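Local coordinates for benzoylformate Decarboxylase (Polynucleobacter necessarius, PDB 4K9Q), which probably decarboxylates benzoylformate with the help of thiamine diphosphate and magnesium, as a member of the thiamine diphosphate enzyme family, at residues A[220-225]-A[326-332]. Numbering follows the deposited sequence.
Sequences FAERLN and IDQREKN
The CA atoms of Arg223 and Gln328, 4.7 Å apart, are the nearest pair where the extended segment 326-332 runs past the C-terminal end of helix 214-224 in the Rossmann-like central domain. Asn225, with positive phi, turns the chain out of the helix. The carbonyls of the last helical turn are taken up by the passing segment: Arg329 N bonds to Arg223 O (2.9 Å), while Gln328 NE2 reaches Glu222 O at 3.0 Å, in the carbonyl plane and on a lone pair. The same amide nitrogen turns its other hydrogen to Arg329 O, almost straight at 176°, and these two bonds fix the rotation of the Gln328 amide. Arg223 folds back through bends at chi2 and chi3, laying CD over the Gln328 backbone and bringing NH1 to Ile326 O at 2.9 Å, edge-on and in the guanidinium plane. Replacing Arg223 with alanine removes the guanidinium and would probably leave Ile326 O without this donor and the Gln328 backbone less covered where CD now lies. Ile326 uses both branches: CD1 meets Phe220 CE1 at 3.4 Å, and CG2 meets Leu224 CD2 at 3.6 Å, with Ile194 of helix 184-196 touching all three side chains. Arg329 stretches out past Leu224 O and gives NH2 to Ser197 O; a water donates to Leu224 O. The aliphatic chain of Lys331 passes obliquely across the Asn225 amide. Arg329 O accepts a second bond, from Asn225 ND2 at 2.8 Å, the donor standing 47° above the carbonyl plane.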
ATOM      1  N   PHE A 220      37.744 -12.510 -17.659  1.00 16.72           N
ATOM      2  CA  PHE A 220      37.552 -13.369 -16.495  1.00 16.91           C
ATOM      3  C   PHE A 220      37.426 -14.835 -16.911  1.00 18.75           C
ATOM      4  O   PHE A 220      38.077 -15.706 -16.348  1.00 18.37           O
ATOM      5  CB  PHE A 220      36.304 -12.926 -15.720  1.00 17.85           C
ATOM      6  CG  PHE A 220      36.215 -13.500 -14.333  1.00 19.27           C
ATOM      7  CD1 PHE A 220      37.094 -13.088 -13.345  1.00 20.49           C
ATOM      8  CD2 PHE A 220      35.253 -14.444 -14.019  1.00 18.42           C
ATOM      9  CE1 PHE A 220      37.020 -13.613 -12.057  1.00 25.38           C
ATOM     10  CE2 PHE A 220      35.170 -14.977 -12.734  1.00 23.32           C
ATOM     11  CZ  PHE A 220      36.055 -14.560 -11.754  1.00 24.66           C
ATOM     12  N   ALA A 221      36.582 -15.100 -17.902  1.00 13.22           N
ATOM     13  CA  ALA A 221      36.352 -16.461 -18.374  1.00 15.00           C
ATOM     14  C   ALA A 221      37.628 -17.077 -18.947  1.00 16.96           C
ATOM     15  O   ALA A 221      37.908 -18.258 -18.741  1.00 18.58           O
ATOM     16  CB  ALA A 221      35.248 -16.473 -19.432  1.00 16.99           C
ATOM     17  N   GLU A 222      38.387 -16.276 -19.683  1.00 15.46           N
ATOM     18  CA  GLU A 222      39.609 -16.758 -20.318  1.00 17.63           C
ATOM     19  C   GLU A 222      40.694 -17.012 -19.268  1.00 22.33           C
ATOM     20  O   GLU A 222      41.526 -17.908 -19.420  1.00 24.14           O
ATOM     21  CB  GLU A 222      40.085 -15.775 -21.392  1.00 17.98           C
ATOM     22  CG  GLU A 222      39.196 -15.782 -22.641  1.00 18.50           C
ATOM     23  CD  GLU A 222      39.649 -14.824 -23.728  1.00 21.79           C
ATOM     24  OE1 GLU A 222      40.527 -13.981 -23.458  1.00 24.80           O
ATOM     25  OE2 GLU A 222      39.113 -14.903 -24.857  1.00 20.62           O
ATOM     26  N   ARG A 223      40.668 -16.227 -18.198  1.00 18.48           N
ATOM     27  CA  ARG A 223      41.587 -16.421 -17.080  1.00 21.36           C
ATOM     28  C   ARG A 223      41.362 -17.787 -16.426  1.00 22.74           C
ATOM     29  O   ARG A 223      42.310 -18.457 -16.022  1.00 23.87           O
ATOM     30  CB  ARG A 223      41.398 -15.302 -16.050  1.00 19.31           C
ATOM     31  CG  ARG A 223      42.410 -15.323 -14.899  1.00 24.81           C
ATOM     32  CD  ARG A 223      43.795 -14.968 -15.403  1.00 27.58           C
ATOM     33  NE  ARG A 223      43.858 -13.605 -15.923  1.00 33.08           N
ATOM     34  CZ  ARG A 223      44.183 -12.546 -15.187  1.00 37.99           C
ATOM     35  NH1 ARG A 223      44.467 -12.704 -13.904  1.00 33.22           N
ATOM     36  NH2 ARG A 223      44.223 -11.333 -15.730  1.00 35.00           N
ATOM     37  N   LEU A 224      40.101 -18.198 -16.325  1.00 20.91           N
ATOM     38  CA  LEU A 224      39.757 -19.479 -15.709  1.00 20.35           C
ATOM     39  C   LEU A 224      39.680 -20.630 -16.693  1.00 23.79           C
ATOM     40  O   LEU A 224      39.674 -21.794 -16.293  1.00 27.39           O
ATOM     41  CB  LEU A 224      38.418 -19.373 -14.985  1.00 20.58           C
ATOM     42  CG  LEU A 224      38.355 -18.486 -13.758  1.00 23.80           C
ATOM     43  CD1 LEU A 224      36.919 -18.390 -13.272  1.00 24.81           C
ATOM     44  CD2 LEU A 224      39.265 -19.046 -12.672  1.00 30.04           C
ATOM     45  N   ASN A 225      39.616 -20.310 -17.981  1.00 22.63           N
ATOM     46  CA  ASN A 225      39.359 -21.324 -18.995  1.00 23.97           C
ATOM     47  C   ASN A 225      38.167 -22.190 -18.602  1.00 27.16           C
ATOM     48  O   ASN A 225      38.189 -23.413 -18.763  1.00 28.35           O
ATOM     49  CB  ASN A 225      40.599 -22.191 -19.226  1.00 28.20           C
ATOM     50  CG  ASN A 225      41.472 -21.668 -20.347  1.00 31.36           C
ATOM     51  OD1 ASN A 225      40.980 -21.326 -21.422  1.00 34.90           O
ATOM     52  ND2 ASN A 225      42.774 -21.594 -20.101  1.00 35.07           N
ATOM     53  N   ILE A 326      42.924 -13.695  -9.267  1.00 23.06           N
ATOM     54  CA  ILE A 326      42.841 -15.053  -9.787  1.00 25.15           C
ATOM     55  C   ILE A 326      43.953 -15.324 -10.791  1.00 28.62           C
ATOM     56  O   ILE A 326      44.222 -14.502 -11.664  1.00 29.99           O
ATOM     57  CB  ILE A 326      41.464 -15.304 -10.436  1.00 27.86           C
ATOM     58  CG1 ILE A 326      40.374 -15.290  -9.363  1.00 28.62           C
ATOM     59  CG2 ILE A 326      41.451 -16.622 -11.174  1.00 33.68           C
ATOM     60  CD1 ILE A 326      38.981 -15.391  -9.924  1.00 36.41           C
ATOM     61  N   ASP A 327      44.598 -16.481 -10.663  1.00 31.50           N
ATOM     62  CA  ASP A 327      45.685 -16.851 -11.567  1.00 30.32           C
ATOM     63  C   ASP A 327      45.189 -17.559 -12.824  1.00 24.29           C
ATOM     64  O   ASP A 327      44.189 -18.281 -12.794  1.00 27.35           O
ATOM     65  CB  ASP A 327      46.709 -17.734 -10.850  0.51 35.34           C
ATOM     66  CG  ASP A 327      47.592 -16.950  -9.896  1.00 44.76           C
ATOM     67  OD1 ASP A 327      47.934 -15.788 -10.213  1.00 43.04           O
ATOM     68  OD2 ASP A 327      47.943 -17.499  -8.829  1.00 50.49           O
ATOM     69  N   GLN A 328      45.907 -17.351 -13.921  1.00 26.48           N
ATOM     70  CA  GLN A 328      45.612 -18.020 -15.180  1.00 25.52           C
ATOM     71  C   GLN A 328      45.636 -19.540 -15.056  1.00 29.73           C
ATOM     72  O   GLN A 328      46.551 -20.106 -14.466  1.00 31.18           O
ATOM     73  CB  GLN A 328      46.618 -17.593 -16.243  1.00 26.87           C
ATOM     74  CG  GLN A 328      46.406 -18.276 -17.576  1.00 31.52           C
ATOM     75  CD  GLN A 328      45.129 -17.826 -18.260  1.00 32.09           C
ATOM     76  OE1 GLN A 328      44.926 -16.632 -18.503  1.00 30.90           O
ATOM     77  NE2 GLN A 328      44.260 -18.780 -18.571  1.00 26.41           N
ATOM     78  N   ARG A 329      44.629 -20.199 -15.618  1.00 28.08           N
ATOM     79  CA  ARG A 329      44.621 -21.662 -15.689  1.00 30.12           C
ATOM     80  C   ARG A 329      44.947 -22.165 -17.090  1.00 34.02           C
ATOM     81  O   ARG A 329      44.765 -21.447 -18.073  1.00 34.60           O
ATOM     82  CB  ARG A 329      43.268 -22.211 -15.263  1.00 30.81           C
ATOM     83  CG  ARG A 329      42.871 -21.831 -13.868  1.00 31.25           C
ATOM     84  CD  ARG A 329      41.643 -22.593 -13.452  1.00 36.25           C
ATOM     85  NE  ARG A 329      41.377 -22.427 -12.032  1.00 33.38           N
ATOM     86  CZ  ARG A 329      40.762 -23.334 -11.283  1.00 30.77           C
ATOM     87  NH1 ARG A 329      40.352 -24.473 -11.822  1.00 27.46           N
ATOM     88  NH2 ARG A 329      40.562 -23.099  -9.993  1.00 26.60           N
ATOM     89  N   GLU A 330      45.430 -23.403 -17.177  1.00 40.84           N
ATOM     90  CA  GLU A 330      45.701 -24.022 -18.471  1.00 43.34           C
ATOM     91  C   GLU A 330      44.400 -24.505 -19.106  1.00 42.15           C
ATOM     92  O   GLU A 330      43.422 -24.770 -18.401  1.00 44.93           O
ATOM     93  CB  GLU A 330      46.692 -25.180 -18.325  0.70 39.66           C
ATOM     94  CG  GLU A 330      48.132 -24.739 -18.092  0.50 39.17           C
ATOM     95  CD  GLU A 330      49.106 -25.903 -18.071  0.34 39.02           C
ATOM     96  OE1 GLU A 330      48.686 -27.029 -17.730  0.32 35.35           O
ATOM     97  OE2 GLU A 330      50.292 -25.691 -18.400  0.27 38.31           O
ATOM     98  N   LYS A 331      44.383 -24.600 -20.434  1.00 44.39           N
ATOM     99  CA  LYS A 331      43.209 -25.107 -21.141  1.00 44.89           C
ATOM    100  C   LYS A 331      42.840 -26.467 -20.565  1.00 49.23           C
ATOM    101  O   LYS A 331      43.708 -27.315 -20.359  1.00 54.34           O
ATOM    102  CB  LYS A 331      43.466 -25.209 -22.646  0.50 40.87           C
ATOM    103  CG  LYS A 331      43.225 -23.915 -23.412  0.54 38.92           C
ATOM    104  CD  LYS A 331      44.313 -22.891 -23.143  0.50 36.66           C
ATOM    105  CE  LYS A 331      43.935 -21.527 -23.700  0.50 37.81           C
ATOM    106  NZ  LYS A 331      43.593 -21.586 -25.148  0.22 35.18           N
ATOM    107  N   ASN A 332      41.557 -26.671 -20.289  1.00 48.01           N
ATOM    108  CA  ASN A 332      41.121 -27.885 -19.605  1.00 48.82           C
ATOM    109  C   ASN A 332      40.060 -28.669 -20.373  1.00 48.83           C
ATOM    110  O   ASN A 332      39.121 -29.211 -19.783  1.00 46.87           O
ATOM    111  CB  ASN A 332      40.618 -27.554 -18.196  1.00 49.81           C
ATOM    112  CG  ASN A 332      39.604 -26.429 -18.192  0.71 41.02           C
ATOM    113  OD1 ASN A 332      39.177 -25.961 -19.248  0.61 42.26           O
ATOM    114  ND2 ASN A 332      39.209 -25.991 -17.002  0.47 41.12           N
TER
HETATM  115  O   HOH W   1      39.114 -24.045 -14.953  1.00 27.19           O